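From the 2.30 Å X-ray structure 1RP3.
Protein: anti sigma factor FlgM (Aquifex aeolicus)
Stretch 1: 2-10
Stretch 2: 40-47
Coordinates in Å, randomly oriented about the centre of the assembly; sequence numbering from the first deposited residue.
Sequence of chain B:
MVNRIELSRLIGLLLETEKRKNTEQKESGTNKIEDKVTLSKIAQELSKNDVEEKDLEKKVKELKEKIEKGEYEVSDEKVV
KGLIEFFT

Stretch 1, residues 2-10: VNRIELSRL
Stretch 2, residues 40-47: SKIAQELS

Two helical segments of one chain pack side by side, almost antiparallel: the axes of helix 5-10 and helix 40-46 make an angle of 163° between their N-to-C directions and approach to 9.9 Å. Two CA pairs fix the register, Asn3 CA to Glu45 CA at 6.5 Å and Leu7 CA to Ile42 CA at 6.3 Å, so four residues forward on the first stretch correspond to three backward on the second. Helical phi/psi values cluster near -65/-42, except that Leu46 relaxes to -73/-24 before Ser47 leaves helical values at -120/31. The contact buries 425 Å², both sides summed, and contains no hydrogen bond among the modelled atoms; packing of side chains carries it.

Val2, modelled only to CB, places that atom 3.9 Å from Glu45 OE1, while its carbonyl oxygen accepts from Leu7 N at 3.3 Å, joining the entry segment to the first helical turn. Asn3 (phi/psi -68/43, chi1 t) brings its backbone N to 4.3 Å from Glu45 OE1. Arg4, at 171/-59, occupies the N-cap position and directs its CA-to-CB bond away from stretch 2; its O receives Ser8 N at 3.1 Å. Ile5, m,t, makes no contact with the other stretch, but its O accepts from Arg9 N at 3.1 Å.

The CA-to-CB bond of Glu6 points toward stretch 2; chi1 is t and chi2 p. Its CG lies 3.8 Å from Glu45 CD, an approach through the aliphatic part of Glu6 rather than its carboxylate. That carboxylate turns to its own helix, where Glu6 OE2 forms a salt bridge with Arg9 NH1 at 2.7 Å; the associated hydrogen bonds are weak, with N-H...acceptor angles of 117° to OE2 and 126° to OE1.

Leu7 (m,t) starts sideways, yet its end comes nearer and spans three partners: Leu7 CD2 sits 3.7 Å from Glu45 CB and 4.1 Å from Ile42 CG2, and Leu7 CD1 meets Leu46 CD2 at 3.9 Å. Ile42 and Leu46 are also m,t, and the methylenes of Glu45 (chi1 and chi2 both m) extend this apolar surface. Ser8, chi1 t, is out of reach.

Arg9 has chi1 and chi2 t and chi3 near 110°. Its NH2 is 4.4 Å from Lys41 NZ, which lies at the guanidinium edge near its plane; these like charges offer no attraction.

Leu10, m,t, is buried, with its CA-to-CB bond directed toward stretch 2. Leu10 CB touches Ile42 CG1 at 3.6 Å, and Leu10 CD1 lies 3.8 Å from Lys41 CB, the base of an extended m,t,t,t chain.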

ATOM      1  N   VAL B   2      -5.820 -23.033 -16.486  1.00 75.47           N
ATOM      2  CA  VAL B   2      -6.194 -21.614 -16.249  1.00 75.93           C
ATOM      3  C   VAL B   2      -5.357 -21.026 -15.119  1.00 76.08           C
ATOM      4  O   VAL B   2      -4.357 -20.343 -15.361  1.00 77.64           O
ATOM      5  CB  VAL B   2      -7.687 -21.498 -15.928  1.00 76.54           C
ATOM      6  N   ASN B   3      -5.756 -21.312 -13.886  1.00 74.70           N
ATOM      7  CA  ASN B   3      -5.050 -20.823 -12.712  1.00 72.77           C
ATOM      8  C   ASN B   3      -3.676 -21.490 -12.605  1.00 70.42           C
ATOM      9  O   ASN B   3      -3.267 -21.908 -11.515  1.00 70.15           O
ATOM     10  CB  ASN B   3      -5.892 -21.094 -11.457  1.00 76.17           C
ATOM     11  CG  ASN B   3      -5.305 -20.466 -10.198  1.00 78.53           C
ATOM     12  OD1 ASN B   3      -5.293 -21.088  -9.129  1.00 79.48           O
ATOM     13  ND2 ASN B   3      -4.821 -19.229 -10.318  1.00 78.54           N
ATOM     14  N   ARG B   4      -2.991 -21.592 -13.751  1.00 66.33           N
ATOM     15  CA  ARG B   4      -1.656 -22.183 -13.882  1.00 63.52           C
ATOM     16  C   ARG B   4      -1.284 -22.328 -15.356  1.00 61.98           C
ATOM     17  O   ARG B   4      -0.278 -21.781 -15.818  1.00 61.22           O
ATOM     18  CB  ARG B   4      -1.588 -23.546 -13.192  1.00 64.52           C
ATOM     19  N   ILE B   5      -2.104 -23.074 -16.091  1.00 59.62           N
ATOM     20  CA  ILE B   5      -1.876 -23.306 -17.514  1.00 56.43           C
ATOM     21  C   ILE B   5      -2.042 -22.003 -18.289  1.00 54.38           C
ATOM     22  O   ILE B   5      -1.235 -21.678 -19.164  1.00 53.69           O
ATOM     23  CB  ILE B   5      -2.852 -24.381 -18.073  1.00 56.99           C
ATOM     24  CG1 ILE B   5      -2.634 -25.711 -17.337  1.00 57.15           C
ATOM     25  CG2 ILE B   5      -2.653 -24.561 -19.585  1.00 55.15           C
ATOM     26  CD1 ILE B   5      -3.535 -26.836 -17.798  1.00 56.09           C
ATOM     27  N   GLU B   6      -3.092 -21.258 -17.956  1.00 51.67           N
ATOM     28  CA  GLU B   6      -3.368 -19.991 -18.617  1.00 49.54           C
ATOM     29  C   GLU B   6      -2.304 -18.942 -18.283  1.00 48.11           C
ATOM     30  O   GLU B   6      -1.826 -18.229 -19.172  1.00 47.92           O
ATOM     31  CB  GLU B   6      -4.774 -19.497 -18.247  1.00 49.42           C
ATOM     32  CG  GLU B   6      -5.199 -18.152 -18.847  1.00 51.52           C
ATOM     33  CD  GLU B   6      -5.236 -18.135 -20.371  1.00 52.88           C
ATOM     34  OE1 GLU B   6      -4.985 -19.183 -21.003  1.00 54.09           O
ATOM     35  OE2 GLU B   6      -5.516 -17.056 -20.943  1.00 55.16           O
ATOM     36  N   LEU B   7      -1.916 -18.869 -17.013  1.00 45.67           N
ATOM     37  CA  LEU B   7      -0.902 -17.907 -16.591  1.00 43.84           C
ATOM     38  C   LEU B   7       0.404 -18.141 -17.340  1.00 44.29           C
ATOM     39  O   LEU B   7       1.001 -17.197 -17.862  1.00 43.98           O
ATOM     40  CB  LEU B   7      -0.669 -17.981 -15.077  1.00 41.56           C
ATOM     41  CG  LEU B   7      -1.794 -17.426 -14.196  1.00 40.43           C
ATOM     42  CD1 LEU B   7      -1.467 -17.583 -12.720  1.00 37.02           C
ATOM     43  CD2 LEU B   7      -2.011 -15.969 -14.542  1.00 38.26           C
ATOM     44  N   SER B   8       0.816 -19.406 -17.426  1.00 43.90           N
ATOM     45  CA  SER B   8       2.047 -19.786 -18.117  1.00 42.77           C
ATOM     46  C   SER B   8       1.986 -19.396 -19.585  1.00 40.50           C
ATOM     47  O   SER B   8       2.978 -18.988 -20.172  1.00 40.71           O
ATOM     48  CB  SER B   8       2.280 -21.296 -17.985  1.00 44.02           C
ATOM     49  OG  SER B   8       3.446 -21.696 -18.680  1.00 46.94           O
ATOM     50  N   ARG B   9       0.798 -19.493 -20.166  1.00 41.17           N
ATOM     51  CA  ARG B   9       0.615 -19.154 -21.566  1.00 41.05           C
ATOM     52  C   ARG B   9       0.697 -17.649 -21.743  1.00 40.07           C
ATOM     53  O   ARG B   9       1.353 -17.158 -22.663  1.00 42.15           O
ATOM     54  CB  ARG B   9      -0.736 -19.675 -22.074  1.00 44.72           C
ATOM     55  CG  ARG B   9      -0.868 -19.658 -23.601  1.00 49.37           C
ATOM     56  CD  ARG B   9      -2.325 -19.561 -24.057  1.00 54.55           C
ATOM     57  NE  ARG B   9      -2.619 -18.260 -24.665  1.00 57.58           N
ATOM     58  CZ  ARG B   9      -3.605 -17.454 -24.281  1.00 58.62           C
ATOM     59  NH1 ARG B   9      -4.408 -17.809 -23.285  1.00 57.50           N
ATOM     60  NH2 ARG B   9      -3.780 -16.283 -24.887  1.00 58.36           N
ATOM     61  N   LEU B  10       0.055 -16.920 -20.833  1.00 37.95           N
ATOM     62  CA  LEU B  10       0.040 -15.465 -20.873  1.00 37.61           C
ATOM     63  C   LEU B  10       1.435 -14.890 -20.690  1.00 37.91           C
ATOM     64  O   LEU B  10       1.825 -13.975 -21.409  1.00 38.42           O
ATOM     65  CB  LEU B  10      -0.942 -14.906 -19.837  1.00 34.54           C
ATOM     66  CG  LEU B  10      -2.412 -15.080 -20.238  1.00 31.13           C
ATOM     67  CD1 LEU B  10      -3.327 -14.764 -19.080  1.00 30.84           C
ATOM     68  CD2 LEU B  10      -2.724 -14.207 -21.439  1.00 28.35           C
ATOM     69  N   SER B  40      -3.525  -7.272 -18.502  1.00 30.74           N
ATOM     70  CA  SER B  40      -4.883  -7.227 -17.978  1.00 31.60           C
ATOM     71  C   SER B  40      -5.433  -8.645 -17.790  1.00 33.13           C
ATOM     72  O   SER B  40      -6.064  -8.955 -16.773  1.00 33.09           O
ATOM     73  CB  SER B  40      -5.804  -6.443 -18.901  1.00 32.12           C
ATOM     74  OG  SER B  40      -7.085  -6.351 -18.308  1.00 33.19           O
ATOM     75  N   LYS B  41      -5.157  -9.513 -18.757  1.00 34.41           N
ATOM     76  CA  LYS B  41      -5.626 -10.886 -18.661  1.00 35.92           C
ATOM     77  C   LYS B  41      -4.974 -11.601 -17.496  1.00 36.36           C
ATOM     78  O   LYS B  41      -5.632 -12.384 -16.816  1.00 37.63           O
ATOM     79  CB  LYS B  41      -5.366 -11.658 -19.947  1.00 38.56           C
ATOM     80  CG  LYS B  41      -6.217 -11.226 -21.132  1.00 38.10           C
ATOM     81  CD  LYS B  41      -6.026 -12.226 -22.257  1.00 38.10           C
ATOM     82  CE  LYS B  41      -6.852 -11.897 -23.471  1.00 37.68           C
ATOM     83  NZ  LYS B  41      -6.657 -12.929 -24.526  1.00 38.10           N
ATOM     84  N   ILE B  42      -3.676 -11.366 -17.290  1.00 35.73           N
ATOM     85  CA  ILE B  42      -2.966 -11.977 -16.169  1.00 31.70           C
ATOM     86  C   ILE B  42      -3.628 -11.513 -14.863  1.00 31.88           C
ATOM     87  O   ILE B  42      -3.881 -12.327 -13.974  1.00 30.34           O
ATOM     88  CB  ILE B  42      -1.451 -11.621 -16.168  1.00 33.05           C
ATOM     89  CG1 ILE B  42      -0.764 -12.255 -17.379  1.00 32.32           C
ATOM     90  CG2 ILE B  42      -0.783 -12.085 -14.858  1.00 31.92           C
ATOM     91  CD1 ILE B  42       0.709 -11.948 -17.490  1.00 34.05           C
ATOM     92  N   ALA B  43      -3.963 -10.224 -14.783  1.00 29.79           N
ATOM     93  CA  ALA B  43      -4.617  -9.664 -13.601  1.00 32.15           C
ATOM     94  C   ALA B  43      -5.999 -10.285 -13.378  1.00 34.15           C
ATOM     95  O   ALA B  43      -6.387 -10.567 -12.235  1.00 32.52           O
ATOM     96  CB  ALA B  43      -4.744  -8.152 -13.728  1.00 30.15           C
ATOM     97  N   GLN B  44      -6.731 -10.494 -14.473  1.00 37.13           N
ATOM     98  CA  GLN B  44      -8.066 -11.084 -14.416  1.00 39.41           C
ATOM     99  C   GLN B  44      -8.001 -12.497 -13.847  1.00 42.19           C
ATOM    100  O   GLN B  44      -8.851 -12.877 -13.042  1.00 42.13           O
ATOM    101  CB  GLN B  44      -8.711 -11.099 -15.800  1.00 38.78           C
ATOM    102  CG  GLN B  44      -9.039  -9.723 -16.340  1.00 40.59           C
ATOM    103  CD  GLN B  44      -9.487  -9.755 -17.799  1.00 43.87           C
ATOM    104  OE1 GLN B  44     -10.292 -10.603 -18.197  1.00 47.27           O
ATOM    105  NE2 GLN B  44      -8.976  -8.820 -18.599  1.00 41.30           N
ATOM    106  N   GLU B  45      -6.965 -13.250 -14.215  1.00 44.39           N
ATOM    107  CA  GLU B  45      -6.799 -14.617 -13.714  1.00 49.74           C
ATOM    108  C   GLU B  45      -6.472 -14.662 -12.228  1.00 51.87           C
ATOM    109  O   GLU B  45      -6.949 -15.537 -11.500  1.00 52.91           O
ATOM    110  CB  GLU B  45      -5.704 -15.361 -14.486  1.00 51.18           C
ATOM    111  CG  GLU B  45      -6.062 -15.688 -15.924  1.00 57.01           C
ATOM    112  CD  GLU B  45      -7.297 -16.578 -16.046  1.00 60.00           C
ATOM    113  OE1 GLU B  45      -7.364 -17.628 -15.356  1.00 59.49           O
ATOM    114  OE2 GLU B  45      -8.199 -16.212 -16.839  1.00 60.48           O
ATOM    115  N   LEU B  46      -5.667 -13.707 -11.780  1.00 52.88           N
ATOM    116  CA  LEU B  46      -5.262 -13.654 -10.386  1.00 55.30           C
ATOM    117  C   LEU B  46      -6.356 -13.196  -9.435  1.00 57.74           C
ATOM    118  O   LEU B  46      -6.313 -13.499  -8.246  1.00 58.12           O
ATOM    119  CB  LEU B  46      -4.041 -12.751 -10.238  1.00 53.60           C
ATOM    120  CG  LEU B  46      -2.784 -13.238 -10.960  1.00 51.28           C
ATOM    121  CD1 LEU B  46      -1.659 -12.239 -10.773  1.00 47.93           C
ATOM    122  CD2 LEU B  46      -2.387 -14.614 -10.442  1.00 49.36           C
ATOM    123  N   SER B  47      -7.327 -12.456  -9.952  1.00 61.64           N
ATOM    124  CA  SER B  47      -8.406 -11.953  -9.117  1.00 66.54           C
ATOM    125  C   SER B  47      -9.772 -12.443  -9.569  1.00 70.70           C
ATOM    126  O   SER B  47     -10.784 -11.776  -9.353  1.00 72.02           O
ATOM    127  CB  SER B  47      -8.362 -10.421  -9.060  1.00 64.59           C
ATOM    128  OG  SER B  47      -8.336  -9.846 -10.352  1.00 64.05           O
TER